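Local coordinates for BH2414 protein (Bacillus halodurans, PDB 3ON1) that is of unknown function but belongs to the ribosomal protein L7Ae/L30e/S12e/Gadd45 family, and so probably binds RNA, at residues L37-S42 and K64-R69. Numbering follows the deposited sequence.
Sequences LVILSS and KVVGNR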
loop_
_atom_site.group_PDB
_atom_site.type_symbol
_atom_site.label_atom_id
_atom_site.label_comp_id
_atom_site.label_asym_id
_atom_site.label_seq_id
_atom_site.Cartn_x
_atom_site.Cartn_y
_atom_site.Cartn_z
ATOM N N LEU A 37 -5.820 -2.062 -3.086
ATOM C CA LEU A 37 -5.497 -1.716 -1.700
ATOM C C LEU A 37 -4.357 -0.722 -1.708
ATOM O O LEU A 37 -3.400 -0.873 -2.472
ATOM C CB LEU A 37 -5.093 -2.954 -0.879
ATOM C CG LEU A 37 -4.486 -2.745 0.522
ATOM C CD1 LEU A 37 -5.508 -2.206 1.524
ATOM C CD2 LEU A 37 -3.894 -4.033 1.052
ATOM N N VAL A 38 -4.462 0.291 -0.856
ATOM C CA VAL A 38 -3.356 1.217 -0.638
ATOM C C VAL A 38 -2.871 1.078 0.798
ATOM O O VAL A 38 -3.662 1.065 1.736
ATOM C CB VAL A 38 -3.757 2.675 -0.964
ATOM C CG1 VAL A 38 -2.660 3.652 -0.546
ATOM C CG2 VAL A 38 -4.046 2.807 -2.459
ATOM N N ILE A 39 -1.561 0.926 0.944
ATOM C CA ILE A 39 -0.914 0.905 2.250
ATOM C C ILE A 39 -0.107 2.183 2.406
ATOM O O ILE A 39 0.741 2.494 1.570
ATOM C CB ILE A 39 -0.026 -0.343 2.421
ATOM C CG1 ILE A 39 -0.900 -1.604 2.462
ATOM C CG2 ILE A 39 0.828 -0.230 3.691
ATOM C CD1 ILE A 39 -0.135 -2.912 2.275
ATOM N N LEU A 40 -0.398 2.926 3.469
ATOM C CA LEU A 40 0.298 4.173 3.756
ATOM C C LEU A 40 1.138 4.005 5.000
ATOM O O LEU A 40 0.660 3.487 6.001
ATOM C CB LEU A 40 -0.704 5.296 4.018
ATOM C CG LEU A 40 -1.510 5.925 2.893
ATOM C CD1 LEU A 40 -2.528 6.864 3.506
ATOM C CD2 LEU A 40 -0.585 6.675 1.958
ATOM N N SER A 41 2.386 4.454 4.945
ATOM C CA SER A 41 3.220 4.495 6.138
ATOM C C SER A 41 2.606 5.418 7.182
ATOM O O SER A 41 2.086 6.486 6.837
ATOM C CB SER A 41 4.618 5.002 5.789
ATOM O OG SER A 41 5.383 5.159 6.970
ATOM N N SER A 42 2.681 5.023 8.454
ATOM C CA SER A 42 2.282 5.921 9.549
ATOM C C SER A 42 3.054 7.244 9.525
ATOM O O SER A 42 2.564 8.263 10.025
ATOM C CB SER A 42 2.452 5.246 10.909
ATOM O OG SER A 42 1.624 4.102 11.016
ATOM N N LYS A 64 -4.926 1.342 4.317
ATOM C CA LYS A 64 -4.416 1.022 5.646
ATOM C C LYS A 64 -3.269 1.956 5.969
ATOM O O LYS A 64 -2.444 2.257 5.107
ATOM C CB LYS A 64 -3.957 -0.442 5.744
ATOM C CG LYS A 64 -5.019 -1.467 5.368
ATOM C CD LYS A 64 -6.247 -1.379 6.256
ATOM C CE LYS A 64 -7.389 -2.185 5.665
ATOM N NZ LYS A 64 -8.659 -1.941 6.407
ATOM N N VAL A 65 -3.236 2.432 7.207
ATOM C CA VAL A 65 -2.120 3.241 7.681
ATOM C C VAL A 65 -1.361 2.411 8.707
ATOM O O VAL A 65 -1.872 2.145 9.793
ATOM C CB VAL A 65 -2.590 4.589 8.274
ATOM C CG1 VAL A 65 -1.389 5.400 8.772
ATOM C CG2 VAL A 65 -3.379 5.374 7.235
ATOM N N VAL A 66 -0.154 1.986 8.346
ATOM C CA VAL A 66 0.606 1.015 9.147
ATOM C C VAL A 66 2.115 1.217 9.088
ATOM O O VAL A 66 2.635 1.831 8.153
ATOM C CB VAL A 66 0.312 -0.448 8.713
ATOM C CG1 VAL A 66 -1.040 -0.908 9.207
ATOM C CG2 VAL A 66 0.440 -0.614 7.209
ATOM N N GLY A 67 2.805 0.674 10.088
ATOM C CA GLY A 67 4.265 0.587 10.101
ATOM C C GLY A 67 4.979 1.918 10.065
ATOM O O GLY A 67 4.520 2.894 10.636
ATOM N N ASN A 68 6.135 1.932 9.420
ATOM C CA ASN A 68 6.860 3.158 9.141
ATOM C C ASN A 68 7.537 2.975 7.789
ATOM O O ASN A 68 7.479 1.880 7.214
ATOM C CB ASN A 68 7.856 3.487 10.260
ATOM C CG ASN A 68 8.902 2.414 10.445
ATOM O OD1 ASN A 68 9.438 1.889 9.474
ATOM N ND2 ASN A 68 9.207 2.085 11.697
ATOM N N ARG A 69 8.163 4.026 7.270
ATOM C CA ARG A 69 8.703 3.957 5.912
ATOM C C ARG A 69 9.902 3.010 5.788
ATOM O O ARG A 69 10.140 2.453 4.718
ATOM C CB ARG A 69 9.000 5.349 5.346
ATOM C CG ARG A 69 10.123 6.114 6.032
ATOM C CD ARG A 69 10.262 7.503 5.427
ATOM N NE ARG A 69 9.083 8.317 5.716
ATOM C CZ ARG A 69 8.843 9.520 5.202
ATOM N NH1 ARG A 69 9.684 10.072 4.334
ATOM N NH2 ARG A 69 7.739 10.163 5.542
HETATM O O HOH W 1 2.372 2.027 12.610
#
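A right-handed beta-alpha-beta crossover of the L7Ae/L30e-type alpha-beta-alpha sandwich sets the strand in 64-69 parallel to that in 37-42 at the sheet's edge, with helix 46-59 as the connection. Three backbone hydrogen bonds are nearly straight and lie almost along their C=O axes: Lys64 N gives to Val38 O, Leu40 N to Lys64 O at 2.7 Å, and Val66 N to Leu40 O. The fourth, Ser42 N to Val66 O at 3.2 Å, is bent to 142°, its donor standing above the carbonyl plane as the strands part. On the face toward helices 5-15 and 89-100, the side chains of Ile39 and Val66 cross obliquely, Ile39 CG2, anti to its own backbone N, lying 3.6 Å from Val66 CG2. Those of Leu37 and Lys64 cross at about a right angle, Leu37 CD1 3.9 Å from Lys64 CG, while the lysine bends at chi2 (-60°) and carries NZ away to a salt bridge with Asp100. On the face toward helix 46-59, Leu40 CD1 approaches Val65 CG2 at 4.1 Å. Ser41 OG accepts a hydrogen bond from Asp43 N; past the strand, Asn68 N-caps helix 69-75 through OD1 to Met71 N. A water 2.7 Å from Ser42 OG donates to Gly67 O at 3.0 Å.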